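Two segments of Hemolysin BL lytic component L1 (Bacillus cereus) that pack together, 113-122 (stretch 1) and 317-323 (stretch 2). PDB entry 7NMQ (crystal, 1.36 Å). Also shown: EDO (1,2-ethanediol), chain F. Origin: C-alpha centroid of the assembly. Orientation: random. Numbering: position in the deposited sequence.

Stretch 1, residues 113-122: GINDLITTIN
Stretch 2 (317-323) NYTDLLD

Residues 113-122 and 317-323 are helical throughout, each forming part of a longer helix, with phi/psi values mostly close to -62/-43. Regular i to i+4 bonds hold the turns, among them I118 N to I114 O (2.9 Å), N122 N to I118 O (2.8 Å) and L322 N to Y318 O (2.9 Å). The helices run nearly antiparallel, at 156° between their N-to-C directions, and their axes approach to 9.6 Å. Register is set by two CA pairs one turn apart, I114 CA to L322 CA at 6.4 Å and I118 CA to Y318 CA at 6.6 Å. The 404 Å² buried between them is largely apolar, and no hydrogen bond crosses.

Y318 is the central knob. Its CA-to-CB bond points toward the first helix, and chi1 of -82° with chi2 of 66° lays the ring among I114, L117, I118 and I121. I121 (chi1 m, chi2 t) places its delta methyl over one ring face: CD1 lies 3.9 Å from the Y318 ring centroid, only 14° off the normal, a CH-pi contact. L117, also m,t, meets the ring edge instead, with L117 CD1 4.0 Å from Y318 CE2. The phenol oxygen is hydrogen-bonded elsewhere in the structure.

The CA-to-CB bond of I118 points sideways, yet its m,t conformation (-68°, 167°) brings the end of the side chain nearer the second helix. I118 CG1 packs 3.5 Å from Y318 CB, while I118 CD1 reaches L322 CD2 at 3.9 Å and T319 OG1 at 3.6 Å. I114 differs from the other two isoleucines in chi2, adopting m,m (-65°, -63°). This carries I114 CD1 to L321 CD2 (3.8 Å), whereas I114 CG2 lies 3.7 Å from the carbonyl Y318 O and 4.1 Å from L322 CB. Both leucines of the second helix are t,p, and their CA-to-CB bonds point toward the first: L321 has chi angles of 176° and 52°, L322 of 179° and 69°. I114 packs against both leucines, while L322 also extends to I118 and N115.

At the margin, the CA-to-CB bond of N115 points sideways; with chi1 t (-163°) and chi2 62°, N115 OD1 lies 3.8 Å from L322 CD2. The same oxygen accepts a hydrogen bond from 1,2-ethanediol, EDO O2 to N115 OD1 at 3.1 Å, and a weak one from EDO O1 to N115 OD1 at 3.4 Å. T119 (chi1 m, -65°) also holds the diol, through a 2.6 Å hydrogen bond between T119 OG1 and EDO O2.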

# COMPACT_ATOMS: atom_id res chain seq x y z
N GLY A 113 1.35 34.46 9.92
CA GLY A 113 0.79 33.14 10.27
C GLY A 113 0.55 32.32 9.02
O GLY A 113 0.96 31.14 8.92
N ILE A 114 -0.08 32.95 8.03
CA ILE A 114 -0.39 32.21 6.77
C ILE A 114 0.92 31.86 6.08
O ILE A 114 1.03 30.73 5.56
CB ILE A 114 -1.33 33.05 5.89
CG1 ILE A 114 -2.69 33.23 6.56
CG2 ILE A 114 -1.42 32.48 4.50
CD1 ILE A 114 -3.48 31.99 6.78
N ASN A 115 1.89 32.77 6.07
CA ASN A 115 3.20 32.46 5.45
C ASN A 115 3.86 31.25 6.14
O ASN A 115 4.48 30.45 5.44
CB ASN A 115 4.12 33.68 5.44
CG ASN A 115 5.25 33.49 4.48
OD1 ASN A 115 5.00 33.33 3.29
ND2 ASN A 115 6.46 33.37 5.00
N ASP A 116 3.79 31.17 7.44
CA ASP A 116 4.40 30.02 8.17
C ASP A 116 3.73 28.73 7.73
O ASP A 116 4.40 27.70 7.57
CB ASP A 116 4.25 30.12 9.68
CG ASP A 116 5.12 31.16 10.32
OD1 ASP A 116 5.97 31.78 9.60
OD2 ASP A 116 4.95 31.36 11.55
N LEU A 117 2.41 28.75 7.56
CA LEU A 117 1.68 27.54 7.13
C LEU A 117 2.09 27.21 5.70
O LEU A 117 2.27 26.00 5.41
CB LEU A 117 0.17 27.76 7.29
CG LEU A 117 -0.27 27.85 8.74
CD1 LEU A 117 -1.71 28.32 8.84
CD2 LEU A 117 -0.11 26.53 9.48
N ILE A 118 2.25 28.19 4.83
CA ILE A 118 2.72 27.94 3.44
C ILE A 118 4.11 27.30 3.48
O ILE A 118 4.37 26.39 2.65
CB ILE A 118 2.74 29.23 2.61
CG1 ILE A 118 1.30 29.72 2.38
CG2 ILE A 118 3.46 29.00 1.30
CD1 ILE A 118 1.21 31.13 1.86
N THR A 119 4.97 27.76 4.37
CA THR A 119 6.33 27.20 4.48
C THR A 119 6.20 25.68 4.73
O THR A 119 6.88 24.87 4.07
CB THR A 119 7.14 27.94 5.54
OG1 THR A 119 7.32 29.29 5.12
CG2 THR A 119 8.46 27.27 5.82
N THR A 120 5.36 25.28 5.67
CA THR A 120 5.15 23.85 6.00
C THR A 120 4.56 23.11 4.81
O THR A 120 5.04 22.00 4.48
CB THR A 120 4.20 23.70 7.18
OG1 THR A 120 4.84 24.45 8.23
CG2 THR A 120 3.97 22.25 7.56
N ILE A 121 3.57 23.71 4.14
CA ILE A 121 2.95 23.06 2.96
C ILE A 121 4.05 22.79 1.94
O ILE A 121 4.10 21.67 1.33
CB ILE A 121 1.82 23.92 2.41
CG1 ILE A 121 0.64 23.95 3.36
CG2 ILE A 121 1.46 23.45 1.00
CD1 ILE A 121 -0.33 25.11 3.12
N ASN A 122 4.88 23.78 1.67
CA ASN A 122 5.89 23.62 0.61
C ASN A 122 6.91 22.56 1.03
O ASN A 122 7.34 21.76 0.20
CB ASN A 122 6.61 24.93 0.33
CG ASN A 122 5.70 25.90 -0.39
OD1 ASN A 122 4.68 25.53 -0.98
ND2 ASN A 122 6.07 27.16 -0.35
N ASN A 317 -3.76 27.88 -2.80
CA ASN A 317 -4.96 28.44 -2.13
C ASN A 317 -4.52 29.36 -0.98
O ASN A 317 -5.05 30.47 -0.83
CB ASN A 317 -5.86 27.31 -1.64
CG ASN A 317 -6.58 26.59 -2.76
OD1 ASN A 317 -6.79 27.14 -3.83
ND2 ASN A 317 -7.03 25.38 -2.50
N TYR A 318 -3.56 28.95 -0.17
CA TYR A 318 -3.07 29.80 0.94
C TYR A 318 -2.33 31.00 0.37
O TYR A 318 -2.41 32.09 0.98
CB TYR A 318 -2.13 29.01 1.84
CG TYR A 318 -2.78 28.13 2.88
CD1 TYR A 318 -3.54 27.02 2.53
CD2 TYR A 318 -2.65 28.42 4.21
CE1 TYR A 318 -4.12 26.19 3.48
CE2 TYR A 318 -3.28 27.65 5.17
CZ TYR A 318 -3.99 26.51 4.81
OH TYR A 318 -4.60 25.79 5.81
N THR A 319 -1.58 30.85 -0.71
CA THR A 319 -0.83 31.99 -1.30
C THR A 319 -1.81 33.01 -1.88
O THR A 319 -1.54 34.18 -1.74
CB THR A 319 0.15 31.48 -2.35
OG1 THR A 319 1.05 30.56 -1.73
CG2 THR A 319 0.95 32.61 -2.96
N ASP A 320 -2.94 32.58 -2.39
CA ASP A 320 -4.01 33.50 -2.85
C ASP A 320 -4.49 34.34 -1.65
O ASP A 320 -4.60 35.57 -1.78
CB ASP A 320 -5.16 32.73 -3.47
CG ASP A 320 -6.17 33.63 -4.12
OD1 ASP A 320 -5.78 34.42 -5.00
OD2 ASP A 320 -7.33 33.56 -3.69
N LEU A 321 -4.74 33.73 -0.50
CA LEU A 321 -5.13 34.49 0.70
C LEU A 321 -4.00 35.46 1.05
O LEU A 321 -4.26 36.67 1.28
CB LEU A 321 -5.43 33.54 1.86
CG LEU A 321 -5.75 34.22 3.20
CD1 LEU A 321 -6.85 35.28 3.05
CD2 LEU A 321 -6.11 33.17 4.25
N LEU A 322 -2.77 34.96 1.16
CA LEU A 322 -1.64 35.81 1.58
C LEU A 322 -1.57 37.03 0.67
O LEU A 322 -1.44 38.16 1.18
CB LEU A 322 -0.37 34.96 1.47
CG LEU A 322 0.90 35.70 1.85
CD1 LEU A 322 0.93 36.00 3.33
CD2 LEU A 322 2.11 34.91 1.43
N ASP A 323 -1.69 36.83 -0.63
CA ASP A 323 -1.47 37.92 -1.61
C ASP A 323 -2.61 38.93 -1.58
O ASP A 323 -2.37 40.03 -1.98
CB ASP A 323 -1.37 37.34 -3.02
CG ASP A 323 -0.07 36.63 -3.29
OD1 ASP A 323 0.85 36.76 -2.43
OD2 ASP A 323 0.01 35.92 -4.34
C1 EDO F . 7.07 30.79 0.68
O1 EDO F . 5.78 31.39 0.61
C2 EDO F . 7.33 30.16 2.00
O2 EDO F . 6.50 30.64 3.03